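Local coordinates for acylneuraminate lyase (Mycoplasma synoviae, PDB 4N4P), which belongs to the dihydrodipicolinate synthetase family, a group of TIM-barrel proteins, and is assembled from four copies of the chain, at residues A[12-17]-A[45-50]; A[64-69]-A[101-106]; A[149-154]-A[177-182]; A[220-225]-A[232-237]. One frame throughout, in Å; residues are numbered along the deposited sequence.

Contact 1 of 4, residues A[12-17]-A[45-50]; sequences PAMVTP and IYITGS
Ala13 and Tyr46 sit opposite each other in a single parallel bridge, their CA atoms 4.7 Å apart. Both backbone bonds belong to Tyr46: its N gives to Pro12 O at 2.9 Å, with an N-H...O angle of 168°, and its O takes the N-H of Met14 at 2.8 Å. Beyond this bridge the two backbones separate, and two waters fill in. One gives hydrogen bonds to Met14 O and Thr16 OG1 and accepts from Thr48 N; the other gives to Met14 O and Tyr46 O and accepts from Gly49 N, so Met14 O is gripped twice.

The side chains split onto two faces. On one, Met14 carries CG anti to its backbone N (chi1 -163°) and crosses Ile45 obliquely, with CB 3.7 Å from Ile45 CG2. Farther out, its SD reaches Ile47 CG2 at 4.2 Å, the side chains lying side by side; helices 26-39 and 59-73 pack over this face. On the other face, Ala13 CB meets the edge of the Tyr46 ring near its plane, 4.1 Å from CD2. The phenol tip runs away from Ala13 and hydrogen-bonds with Tyr139 OH and Ser107 OG.

Here strands 9-12 and 44-47, the first and second in the chain, meet side by side and close the eight-stranded cylinder of a TIM barrel, at the point where strand 44-47 gives way to the loop starting the Gly-x-x-Gly-Glu sequence of this family.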
loop_
_atom_site.group_PDB
_atom_site.type_symbol
_atom_site.label_atom_id
_atom_site.label_comp_id
_atom_site.label_asym_id
_atom_site.label_seq_id
_atom_site.Cartn_x
_atom_site.Cartn_y
_atom_site.Cartn_z
ATOM N N PRO A 12 -23.376 18.562 8.657
ATOM C CA PRO A 12 -23.398 17.155 9.058
ATOM C C PRO A 12 -23.834 16.274 7.887
ATOM O O PRO A 12 -24.754 16.629 7.106
ATOM C CB PRO A 12 -24.474 17.108 10.163
ATOM C CG PRO A 12 -25.312 18.385 9.929
ATOM C CD PRO A 12 -24.305 19.381 9.466
ATOM N N ALA A 13 -23.159 15.144 7.751
ATOM C CA ALA A 13 -23.591 14.097 6.834
ATOM C C ALA A 13 -24.675 13.299 7.552
ATOM O O ALA A 13 -24.399 12.419 8.381
ATOM C CB ALA A 13 -22.418 13.213 6.435
ATOM N N MET A 14 -25.912 13.659 7.263
ATOM C CA MET A 14 -27.062 13.224 8.052
ATOM C C MET A 14 -27.230 11.716 8.060
ATOM O O MET A 14 -27.134 11.099 7.028
ATOM C CB MET A 14 -28.341 13.829 7.474
ATOM C CG MET A 14 -29.501 13.768 8.474
ATOM S SD MET A 14 -31.015 14.336 7.712
ATOM C CE MET A 14 -31.538 12.890 6.816
ATOM N N VAL A 15 -27.489 11.161 9.240
ATOM C CA VAL A 15 -27.878 9.758 9.367
ATOM C C VAL A 15 -29.305 9.582 8.833
ATOM O O VAL A 15 -30.117 10.510 8.892
ATOM C CB VAL A 15 -27.760 9.264 10.832
ATOM C CG1 VAL A 15 -26.294 9.321 11.263
ATOM C CG2 VAL A 15 -28.645 10.104 11.794
ATOM N N THR A 16 -29.602 8.391 8.334
ATOM C CA THR A 16 -30.964 8.062 7.887
ATOM C C THR A 16 -31.687 7.155 8.909
ATOM O O THR A 16 -31.304 6.012 9.081
ATOM C CB THR A 16 -30.957 7.414 6.461
ATOM O OG1 THR A 16 -30.229 8.256 5.552
ATOM C CG2 THR A 16 -32.399 7.254 5.941
ATOM N N PRO A 17 -32.736 7.666 9.594
ATOM C CA PRO A 17 -33.405 6.821 10.579
ATOM C C PRO A 17 -34.107 5.597 10.004
ATOM O O PRO A 17 -34.868 5.699 9.041
ATOM C CB PRO A 17 -34.418 7.778 11.219
ATOM C CG PRO A 17 -33.723 9.093 11.120
ATOM C CD PRO A 17 -33.221 9.052 9.693
ATOM N N ILE A 45 -27.089 20.778 5.623
ATOM C CA ILE A 45 -27.177 19.328 5.840
ATOM C C ILE A 45 -26.829 18.628 4.546
ATOM O O ILE A 45 -27.283 19.043 3.463
ATOM C CB ILE A 45 -28.609 18.887 6.293
ATOM C CG1 ILE A 45 -29.011 19.640 7.551
ATOM C CG2 ILE A 45 -28.649 17.376 6.595
ATOM C CD1 ILE A 45 -30.516 19.549 7.881
ATOM N N TYR A 46 -26.031 17.563 4.648
ATOM C CA TYR A 46 -25.613 16.763 3.518
ATOM C C TYR A 46 -26.297 15.411 3.671
ATOM O O TYR A 46 -26.023 14.690 4.631
ATOM C CB TYR A 46 -24.090 16.576 3.568
ATOM C CG TYR A 46 -23.488 15.769 2.437
ATOM C CD1 TYR A 46 -23.280 16.344 1.193
ATOM C CD2 TYR A 46 -23.085 14.435 2.628
ATOM C CE1 TYR A 46 -22.702 15.628 0.151
ATOM C CE2 TYR A 46 -22.506 13.704 1.587
ATOM C CZ TYR A 46 -22.328 14.309 0.345
ATOM O OH TYR A 46 -21.761 13.655 -0.717
ATOM N N ILE A 47 -27.214 15.093 2.756
ATOM C CA ILE A 47 -28.053 13.914 2.933
ATOM C C ILE A 47 -27.697 12.777 2.008
ATOM O O ILE A 47 -27.087 12.979 0.956
ATOM C CB ILE A 47 -29.561 14.234 2.838
ATOM C CG1 ILE A 47 -29.939 14.549 1.381
ATOM C CG2 ILE A 47 -29.907 15.350 3.839
ATOM C CD1 ILE A 47 -31.451 14.385 1.089
ATOM N N THR A 48 -28.130 11.579 2.409
ATOM C CA THR A 48 -27.962 10.330 1.662
ATOM C C THR A 48 -26.552 10.064 1.133
ATOM O O THR A 48 -26.373 9.568 0.024
ATOM C CB THR A 48 -29.067 10.121 0.547
ATOM O OG1 THR A 48 -29.076 11.234 -0.369
ATOM C CG2 THR A 48 -30.439 10.001 1.214
ATOM N N GLY A 49 -25.560 10.369 1.962
ATOM C CA GLY A 49 -24.183 10.032 1.638
ATOM C C GLY A 49 -23.878 8.730 2.376
ATOM O O GLY A 49 -24.797 8.072 2.871
ATOM N N SER A 50 -22.592 8.359 2.435
ATOM C CA SER A 50 -22.175 7.134 3.157
ATOM C C SER A 50 -22.738 7.077 4.582
ATOM O O SER A 50 -23.200 6.028 5.032
ATOM C CB SER A 50 -20.644 7.049 3.212
ATOM O OG SER A 50 -20.156 7.036 1.886
HETATM O O HOH W 1 -29.119 10.813 4.993
HETATM O O HOH W 2 -25.595 11.810 4.604
#

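Contact 2 of 4, residues A[64-69]-A[101-106]; sequences EVMKLV and LKYDAI
Tyr103 brings its ring edge-on to a backbone carbonyl of helix 59-73, that of Met66. Its OH donates to Met66 O at 2.7 Å, lying in the carbonyl plane on a lone pair, with a C=O...O angle of 114°; the phenol therefore comes in from the flank of the helix. The hydroxyl itself is packed by apolar atoms: Val69 CB is 3.5 Å from Tyr103 OH, the two side chains crossing at about a right angle, and Met66 CB lies 3.9 Å from that hydroxyl.

Leu101 works beside it. It holds CD1 anti to its CA (chi2 166°) and sets this methyl against the helix, 3.7 Å from Met66 O and 4.0 Å from Met66 CB. Lys67 lays its aliphatic part across Leu101 at about a right angle, CG 4.0 Å from Leu101 CD1, toward the more open side of the contact.

What lets Leu101 and Tyr103 reach the same helix is the turn between them: Lys102, with positive phi (69°), ends helix 88-100 in a Schellman motif and redirects the chain toward strand 105-108. Tyr103 also leans on Leu79 and Ala81 of strand 78-82. The pattern is that of neighbouring beta-alpha units in a TIM barrel, the helix-to-strand turn of one resting on the outer helix of the unit before it.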
loop_
_atom_site.group_PDB
_atom_site.type_symbol
_atom_site.label_atom_id
_atom_site.label_comp_id
_atom_site.label_asym_id
_atom_site.label_seq_id
_atom_site.Cartn_x
_atom_site.Cartn_y
_atom_site.Cartn_z
ATOM N N GLU A 64 -37.963 9.462 -0.967
ATOM C CA GLU A 64 -38.730 9.806 0.211
ATOM C C GLU A 64 -37.868 10.610 1.179
ATOM O O GLU A 64 -38.320 11.608 1.714
ATOM C CB GLU A 64 -39.323 8.548 0.894
ATOM C CG GLU A 64 -40.288 8.811 2.037
ATOM C CD GLU A 64 -41.556 9.600 1.672
ATOM O OE1 GLU A 64 -41.976 9.649 0.489
ATOM O OE2 GLU A 64 -42.127 10.195 2.604
ATOM N N VAL A 65 -36.628 10.174 1.402
ATOM C CA VAL A 65 -35.739 10.930 2.312
ATOM C C VAL A 65 -35.531 12.353 1.808
ATOM O O VAL A 65 -35.577 13.313 2.590
ATOM C CB VAL A 65 -34.377 10.224 2.541
ATOM C CG1 VAL A 65 -33.431 11.099 3.382
ATOM C CG2 VAL A 65 -34.629 8.898 3.280
ATOM N N MET A 66 -35.319 12.483 0.508
ATOM C CA MET A 66 -35.089 13.805 -0.089
ATOM C C MET A 66 -36.300 14.715 0.123
ATOM O O MET A 66 -36.154 15.917 0.429
ATOM C CB MET A 66 -34.781 13.668 -1.562
ATOM C CG MET A 66 -33.420 13.029 -1.843
ATOM S SD MET A 66 -33.118 12.608 -3.549
ATOM C CE MET A 66 -32.939 14.235 -4.306
ATOM N N LYS A 67 -37.498 14.151 -0.062
ATOM C CA LYS A 67 -38.737 14.920 0.147
ATOM C C LYS A 67 -38.908 15.328 1.591
ATOM O O LYS A 67 -39.200 16.489 1.886
ATOM C CB LYS A 67 -39.966 14.115 -0.315
ATOM C CG LYS A 67 -39.973 13.904 -1.774
ATOM C CD LYS A 67 -40.814 12.709 -2.183
ATOM C CE LYS A 67 -40.927 12.645 -3.682
ATOM N NZ LYS A 67 -41.498 13.928 -4.217
ATOM N N LEU A 68 -38.705 14.378 2.498
ATOM C CA LEU A 68 -38.934 14.607 3.913
ATOM C C LEU A 68 -37.965 15.634 4.466
ATOM O O LEU A 68 -38.344 16.450 5.306
ATOM C CB LEU A 68 -38.812 13.307 4.703
ATOM C CG LEU A 68 -39.850 12.206 4.480
ATOM C CD1 LEU A 68 -39.363 10.914 5.143
ATOM C CD2 LEU A 68 -41.250 12.596 4.978
ATOM N N VAL A 69 -36.725 15.602 3.981
ATOM C CA VAL A 69 -35.727 16.561 4.450
ATOM C C VAL A 69 -36.066 17.979 3.990
ATOM O O VAL A 69 -36.018 18.942 4.782
ATOM C CB VAL A 69 -34.291 16.173 3.995
ATOM C CG1 VAL A 69 -33.325 17.331 4.198
ATOM C CG2 VAL A 69 -33.810 14.942 4.786
ATOM N N LEU A 101 -37.049 19.925 -5.669
ATOM C CA LEU A 101 -37.210 20.172 -4.248
ATOM C C LEU A 101 -36.371 21.346 -3.738
ATOM O O LEU A 101 -36.395 21.634 -2.539
ATOM C CB LEU A 101 -36.892 18.909 -3.429
ATOM C CG LEU A 101 -37.893 17.764 -3.598
ATOM C CD1 LEU A 101 -37.262 16.503 -3.031
ATOM C CD2 LEU A 101 -39.214 18.083 -2.912
ATOM N N LYS A 102 -35.659 21.994 -4.661
ATOM C CA LYS A 102 -34.885 23.221 -4.410
ATOM C C LYS A 102 -33.670 22.966 -3.527
ATOM O O LYS A 102 -33.308 23.809 -2.695
ATOM C CB LYS A 102 -35.757 24.339 -3.799
ATOM C CG LYS A 102 -37.112 24.559 -4.472
ATOM C CD LYS A 102 -36.996 25.470 -5.653
ATOM C CE LYS A 102 -38.238 26.354 -5.764
ATOM N NZ LYS A 102 -37.882 27.686 -6.348
ATOM N N TYR A 103 -33.040 21.811 -3.713
ATOM C CA TYR A 103 -31.744 21.544 -3.064
ATOM C C TYR A 103 -30.713 22.534 -3.594
ATOM O O TYR A 103 -30.775 22.950 -4.752
ATOM C CB TYR A 103 -31.283 20.084 -3.325
ATOM C CG TYR A 103 -31.882 19.139 -2.314
ATOM C CD1 TYR A 103 -33.240 18.767 -2.388
ATOM C CD2 TYR A 103 -31.123 18.678 -1.236
ATOM C CE1 TYR A 103 -33.819 17.928 -1.414
ATOM C CE2 TYR A 103 -31.664 17.855 -0.272
ATOM C CZ TYR A 103 -33.034 17.485 -0.354
ATOM O OH TYR A 103 -33.578 16.688 0.623
ATOM N N ASP A 104 -29.752 22.900 -2.749
ATOM C CA ASP A 104 -28.756 23.904 -3.131
ATOM C C ASP A 104 -27.651 23.316 -4.000
ATOM O O ASP A 104 -27.037 24.005 -4.845
ATOM C CB ASP A 104 -28.209 24.546 -1.863
ATOM C CG ASP A 104 -29.264 25.300 -1.123
ATOM O OD1 ASP A 104 -29.690 26.379 -1.627
ATOM O OD2 ASP A 104 -29.691 24.835 -0.056
ATOM N N ALA A 105 -27.387 22.028 -3.795
ATOM C CA ALA A 105 -26.446 21.302 -4.631
ATOM C C ALA A 105 -26.723 19.802 -4.533
ATOM O O ALA A 105 -27.429 19.331 -3.631
ATOM C CB ALA A 105 -24.978 21.572 -4.221
ATOM N N ILE A 106 -26.102 19.070 -5.436
ATOM C CA ILE A 106 -26.067 17.621 -5.363
ATOM C C ILE A 106 -24.614 17.210 -5.384
ATOM O O ILE A 106 -23.730 18.018 -5.715
ATOM C CB ILE A 106 -26.823 16.929 -6.545
ATOM C CG1 ILE A 106 -26.312 17.465 -7.896
ATOM C CG2 ILE A 106 -28.342 17.094 -6.395
ATOM C CD1 ILE A 106 -26.898 16.782 -9.125
#

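Contact 3 of 4, residues A[149-154]-A[177-182]; sequences VSTDQF and ERLMSK
This is a partly buried contact between two helices on the outside of the barrel: the first turn of helix 151-158 lies against the last turns of helix 173-182, and no hydrogen bond crosses between the two segments. Thr151 is in the middle of it. Its CG2, anti to the backbone N, runs past Leu179 in the opposite direction, 3.9 Å from Leu179 CD2, while its OG1 lies 3.7 Å from Arg178 CB. Deeper in, the same Leu179 CD2 meets Phe154 CD2 at 3.7 Å, the two side chains crossing at about a right angle. In the alternating beta-alpha order of the TIM barrel, strand 163-168 runs between these helices along the chain, and it lies beneath them, Phe154 touching Ser166 and Leu179 touching Tyr168. Toward the surface Lys182 crosses Asp152 at about a right angle. Asp152 OD1 lies 3.6 Å from Lys182 CE; NZ is 4.2 Å away, too far for a salt bridge, though the opposite charges may still attract weakly. Ser150 caps helix 151-158, its OG accepting from Gln153 N at 2.9 Å. The guanidinium of Arg178 turns away from Thr151 and grips Glu177 side-on, NE to OE1 and NH2 to OE2, and its NH1 forms a salt bridge with Asp243 of the third subunit.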
loop_
_atom_site.group_PDB
_atom_site.type_symbol
_atom_site.label_atom_id
_atom_site.label_comp_id
_atom_site.label_asym_id
_atom_site.label_seq_id
_atom_site.Cartn_x
_atom_site.Cartn_y
_atom_site.Cartn_z
ATOM N N VAL A 149 -4.733 10.284 -8.884
ATOM C CA VAL A 149 -5.067 11.122 -10.041
ATOM C C VAL A 149 -4.406 12.498 -9.908
ATOM O O VAL A 149 -4.380 13.086 -8.817
ATOM C CB VAL A 149 -6.606 11.244 -10.241
ATOM C CG1 VAL A 149 -6.979 12.499 -11.032
ATOM C CG2 VAL A 149 -7.153 10.000 -10.949
ATOM N N SER A 150 -3.872 12.993 -11.026
ATOM C CA SER A 150 -3.147 14.257 -11.031
ATOM C C SER A 150 -4.104 15.417 -10.764
ATOM O O SER A 150 -5.320 15.302 -10.987
ATOM C CB SER A 150 -2.408 14.460 -12.358
ATOM O OG SER A 150 -3.244 15.073 -13.317
ATOM N N THR A 151 -3.550 16.525 -10.278
ATOM C CA THR A 151 -4.311 17.752 -10.079
ATOM C C THR A 151 -4.959 18.218 -11.382
ATOM O O THR A 151 -6.118 18.657 -11.386
ATOM C CB THR A 151 -3.417 18.869 -9.507
ATOM O OG1 THR A 151 -2.698 18.356 -8.384
ATOM C CG2 THR A 151 -4.261 20.063 -9.053
ATOM N N ASP A 152 -4.211 18.108 -12.481
ATOM C CA ASP A 152 -4.691 18.553 -13.788
ATOM C C ASP A 152 -5.810 17.663 -14.324
ATOM O O ASP A 152 -6.760 18.150 -14.945
ATOM C CB ASP A 152 -3.537 18.646 -14.800
ATOM C CG ASP A 152 -2.611 19.839 -14.543
ATOM O OD1 ASP A 152 -2.949 20.738 -13.739
ATOM O OD2 ASP A 152 -1.528 19.879 -15.164
ATOM N N GLN A 153 -5.707 16.363 -14.063
ATOM C CA GLN A 153 -6.673 15.393 -14.564
ATOM C C GLN A 153 -8.005 15.573 -13.836
ATOM O O GLN A 153 -9.076 15.451 -14.432
ATOM C CB GLN A 153 -6.136 13.988 -14.320
ATOM C CG GLN A 153 -6.482 12.962 -15.380
ATOM C CD GLN A 153 -5.880 11.601 -15.055
ATOM O OE1 GLN A 153 -4.853 11.509 -14.366
ATOM N NE2 GLN A 153 -6.512 10.539 -15.548
ATOM N N PHE A 154 -7.933 15.882 -12.539
ATOM C CA PHE A 154 -9.127 16.120 -11.756
ATOM C C PHE A 154 -9.863 17.372 -12.234
ATOM O O PHE A 154 -11.086 17.453 -12.157
ATOM C CB PHE A 154 -8.780 16.216 -10.274
ATOM C CG PHE A 154 -9.961 16.177 -9.386
ATOM C CD1 PHE A 154 -10.708 15.010 -9.254
ATOM C CD2 PHE A 154 -10.336 17.298 -8.679
ATOM C CE1 PHE A 154 -11.815 14.970 -8.421
ATOM C CE2 PHE A 154 -11.452 17.265 -7.826
ATOM C CZ PHE A 154 -12.183 16.102 -7.699
ATOM N N GLU A 177 -4.066 20.950 -0.944
ATOM C CA GLU A 177 -3.405 22.241 -1.093
ATOM C C GLU A 177 -3.236 22.544 -2.588
ATOM O O GLU A 177 -3.484 23.663 -3.029
ATOM C CB GLU A 177 -2.051 22.238 -0.369
ATOM C CG GLU A 177 -1.259 23.533 -0.539
ATOM C CD GLU A 177 -0.406 23.534 -1.806
ATOM O OE1 GLU A 177 0.095 22.461 -2.204
ATOM O OE2 GLU A 177 -0.239 24.608 -2.415
ATOM N N ARG A 178 -2.831 21.532 -3.355
ATOM C CA ARG A 178 -2.637 21.688 -4.803
ATOM C C ARG A 178 -3.934 22.059 -5.510
ATOM O O ARG A 178 -3.913 22.884 -6.435
ATOM C CB ARG A 178 -2.066 20.401 -5.420
ATOM C CG ARG A 178 -0.665 19.986 -4.936
ATOM C CD ARG A 178 0.453 20.865 -5.558
ATOM N NE ARG A 178 0.545 22.189 -4.939
ATOM C CZ ARG A 178 1.209 23.229 -5.455
ATOM N NH1 ARG A 178 1.871 23.104 -6.616
ATOM N NH2 ARG A 178 1.194 24.391 -4.819
ATOM N N LEU A 179 -5.047 21.427 -5.117
ATOM C CA LEU A 179 -6.362 21.759 -5.686
ATOM C C LEU A 179 -6.744 23.200 -5.394
ATOM O O LEU A 179 -7.221 23.919 -6.284
ATOM C CB LEU A 179 -7.449 20.836 -5.126
ATOM C CG LEU A 179 -7.375 19.418 -5.678
ATOM C CD1 LEU A 179 -8.344 18.454 -4.912
ATOM C CD2 LEU A 179 -7.646 19.432 -7.197
ATOM N N MET A 180 -6.512 23.618 -4.149
ATOM C CA MET A 180 -6.857 24.970 -3.741
ATOM C C MET A 180 -6.025 25.988 -4.519
ATOM O O MET A 180 -6.529 27.059 -4.870
ATOM C CB MET A 180 -6.656 25.145 -2.230
ATOM C CG MET A 180 -7.687 24.372 -1.391
ATOM S SD MET A 180 -9.402 24.846 -1.653
ATOM C CE MET A 180 -9.428 26.418 -0.819
ATOM N N SER A 181 -4.764 25.658 -4.779
ATOM C CA SER A 181 -3.888 26.542 -5.544
ATOM C C SER A 181 -4.393 26.664 -6.993
ATOM O O SER A 181 -4.471 27.771 -7.535
ATOM C CB SER A 181 -2.451 26.014 -5.538
ATOM O OG SER A 181 -1.602 26.929 -6.224
ATOM N N LYS A 182 -4.760 25.535 -7.588
ATOM C CA LYS A 182 -5.060 25.490 -9.033
ATOM C C LYS A 182 -6.475 25.969 -9.358
ATOM O O LYS A 182 -6.718 26.540 -10.448
ATOM C CB LYS A 182 -4.775 24.097 -9.601
ATOM C CG LYS A 182 -4.979 23.947 -11.116
ATOM C CD LYS A 182 -3.791 24.516 -11.933
ATOM C CE LYS A 182 -3.937 24.165 -13.420
ATOM N NZ LYS A 182 -2.940 24.897 -14.264
#

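Contact 4 of 4, residues A[220-225]-A[232-237]; sequences NAIIKA and EAVMKL
Leu237 N donates a hydrogen bond to Ala233 O at 2.7 Å, the shortest polar bond here, an ordinary i to i-4 bond of helix 231-248; it leaves Ala233 and Leu237 on the same face. That face looks at helix 212-227. The two segments run nearly antiparallel, at 163°, with axes 8.5 Å apart, and no hydrogen bond joins them.

Alanines let the backbones come close. Ala225 CB faces Ala233 CB at 3.8 Å and has Val234 CG2 and Leu237 CD1 about as near. One turn along, Leu237 CD1 lies over the backbone of Ala221, 3.4 Å from Ala221 O and 3.9 Å from its CB, so this one methyl spans Ala221 and Ala225. With CG1 anti to its carbonyl carbon (chi1 -66°), Ile222 slides past Leu237 in the opposite direction, CG1 3.7 Å from Leu237 CB.

The pair forms a helical hairpin with a short connection between its arms. Helix 212-227 follows the last barrel strand, 206-209, and sits against strand 9-12 through Asn220 and Ile223 on Leu10. Helix 231-248 opens the C-terminal helical region that follows the barrel in this family; helix 196-201 meets both arms through Ala197, and Val234 also packs on Met202 of the third subunit.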
loop_
_atom_site.group_PDB
_atom_site.type_symbol
_atom_site.label_atom_id
_atom_site.label_comp_id
_atom_site.label_asym_id
_atom_site.label_seq_id
_atom_site.Cartn_x
_atom_site.Cartn_y
_atom_site.Cartn_z
ATOM N N ASN A 220 -17.453 24.011 15.639
ATOM C CA ASN A 220 -17.552 25.464 15.556
ATOM C C ASN A 220 -16.566 26.154 16.468
ATOM O O ASN A 220 -16.052 27.210 16.108
ATOM C CB ASN A 220 -18.977 25.969 15.853
ATOM C CG ASN A 220 -19.868 25.927 14.632
ATOM O OD1 ASN A 220 -21.061 25.542 14.706
ATOM N ND2 ASN A 220 -19.315 26.315 13.503
ATOM N N ALA A 221 -16.259 25.543 17.615
ATOM C CA ALA A 221 -15.322 26.163 18.537
ATOM C C ALA A 221 -13.966 26.290 17.856
ATOM O O ALA A 221 -13.268 27.295 18.038
ATOM C CB ALA A 221 -15.221 25.376 19.870
ATOM N N ILE A 222 -13.609 25.280 17.075
ATOM C CA ILE A 222 -12.332 25.296 16.336
ATOM C C ILE A 222 -12.354 26.411 15.277
ATOM O O ILE A 222 -11.423 27.210 15.179
ATOM C CB ILE A 222 -12.023 23.937 15.673
ATOM C CG1 ILE A 222 -11.774 22.855 16.738
ATOM C CG2 ILE A 222 -10.787 24.032 14.768
ATOM C CD1 ILE A 222 -11.927 21.466 16.157
ATOM N N ILE A 223 -13.436 26.480 14.522
ATOM C CA ILE A 223 -13.556 27.499 13.477
ATOM C C ILE A 223 -13.478 28.893 14.104
ATOM O O ILE A 223 -12.746 29.766 13.612
ATOM C CB ILE A 223 -14.870 27.351 12.692
ATOM C CG1 ILE A 223 -14.868 26.016 11.930
ATOM C CG2 ILE A 223 -15.038 28.574 11.718
ATOM C CD1 ILE A 223 -16.195 25.635 11.261
ATOM N N LYS A 224 -14.219 29.099 15.184
ATOM C CA LYS A 224 -14.227 30.434 15.836
ATOM C C LYS A 224 -12.844 30.798 16.375
ATOM O O LYS A 224 -12.385 31.936 16.201
ATOM C CB LYS A 224 -15.302 30.533 16.918
ATOM C CG LYS A 224 -16.742 30.381 16.371
ATOM C CD LYS A 224 -17.056 31.278 15.136
ATOM C CE LYS A 224 -17.529 32.664 15.557
ATOM N NZ LYS A 224 -18.464 33.300 14.554
ATOM N N ALA A 225 -12.167 29.836 16.991
ATOM C CA ALA A 225 -10.793 30.068 17.475
ATOM C C ALA A 225 -9.832 30.395 16.326
ATOM O O ALA A 225 -8.974 31.276 16.448
ATOM C CB ALA A 225 -10.273 28.835 18.301
ATOM N N GLU A 232 -3.296 28.835 19.922
ATOM C CA GLU A 232 -3.261 27.838 20.978
ATOM C C GLU A 232 -4.597 27.125 21.151
ATOM O O GLU A 232 -4.607 25.909 21.373
ATOM C CB GLU A 232 -2.783 28.424 22.327
ATOM C CG GLU A 232 -1.278 28.798 22.316
ATOM C CD GLU A 232 -0.362 27.587 22.129
ATOM O OE1 GLU A 232 -0.354 26.671 22.997
ATOM O OE2 GLU A 232 0.346 27.545 21.098
ATOM N N ALA A 233 -5.700 27.880 21.070
ATOM C CA ALA A 233 -7.037 27.284 21.226
ATOM C C ALA A 233 -7.344 26.365 20.059
ATOM O O ALA A 233 -7.935 25.295 20.254
ATOM C CB ALA A 233 -8.141 28.371 21.370
ATOM N N VAL A 234 -6.924 26.751 18.854
ATOM C CA VAL A 234 -7.143 25.877 17.686
ATOM C C VAL A 234 -6.491 24.508 17.967
ATOM O O VAL A 234 -7.084 23.466 17.709
ATOM C CB VAL A 234 -6.563 26.473 16.403
ATOM C CG1 VAL A 234 -6.568 25.436 15.267
ATOM C CG2 VAL A 234 -7.366 27.704 15.977
ATOM N N MET A 235 -5.255 24.530 18.458
ATOM C CA MET A 235 -4.561 23.277 18.825
ATOM C C MET A 235 -5.300 22.482 19.888
ATOM O O MET A 235 -5.538 21.296 19.714
ATOM C CB MET A 235 -3.142 23.557 19.321
ATOM C CG MET A 235 -2.333 24.332 18.301
ATOM S SD MET A 235 -0.715 24.802 18.948
ATOM C CE MET A 235 -0.324 26.163 17.835
ATOM N N LYS A 236 -5.600 23.136 21.010
ATOM C CA LYS A 236 -6.220 22.470 22.149
ATOM C C LYS A 236 -7.597 21.911 21.770
ATOM O O LYS A 236 -7.898 20.764 22.072
ATOM C CB LYS A 236 -6.320 23.448 23.328
ATOM C CG LYS A 236 -7.091 22.898 24.538
ATOM C CD LYS A 236 -7.164 23.932 25.688
ATOM C CE LYS A 236 -8.338 23.612 26.639
ATOM N NZ LYS A 236 -9.664 23.865 25.936
ATOM N N LEU A 237 -8.406 22.725 21.076
ATOM C CA LEU A 237 -9.766 22.306 20.688
ATOM C C LEU A 237 -9.745 21.197 19.624
ATOM O O LEU A 237 -10.669 20.364 19.557
ATOM C CB LEU A 237 -10.598 23.492 20.171
ATOM C CG LEU A 237 -10.890 24.566 21.233
ATOM C CD1 LEU A 237 -11.388 25.817 20.494
ATOM C CD2 LEU A 237 -11.901 24.113 22.299
#

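Along the chain the four contacts come in series, each closing before the next opens; contacts 1 to 3 lie in the TIM barrel, and contact 4 joins its last helix to the C-terminal helical region. Contacts 1 and 2 are neighbours, centres about 11 Å apart, and they touch: Ile47 CD1 lies 3.8 Å from Met66 CG, and Met14 CE is 3.7 Å from Val69 CG2, so helix 59-73 is packed from the barrel wall and from the next unit at once. Contacts 3 and 4 stand apart, about 28 Å between centres, among the outer helices, yet both touch the third subunit. Contact 4 lies across the centre of the chain from contact 2, their centres about 32 Å apart. Contact 1 also reaches the second subunit through Ser50.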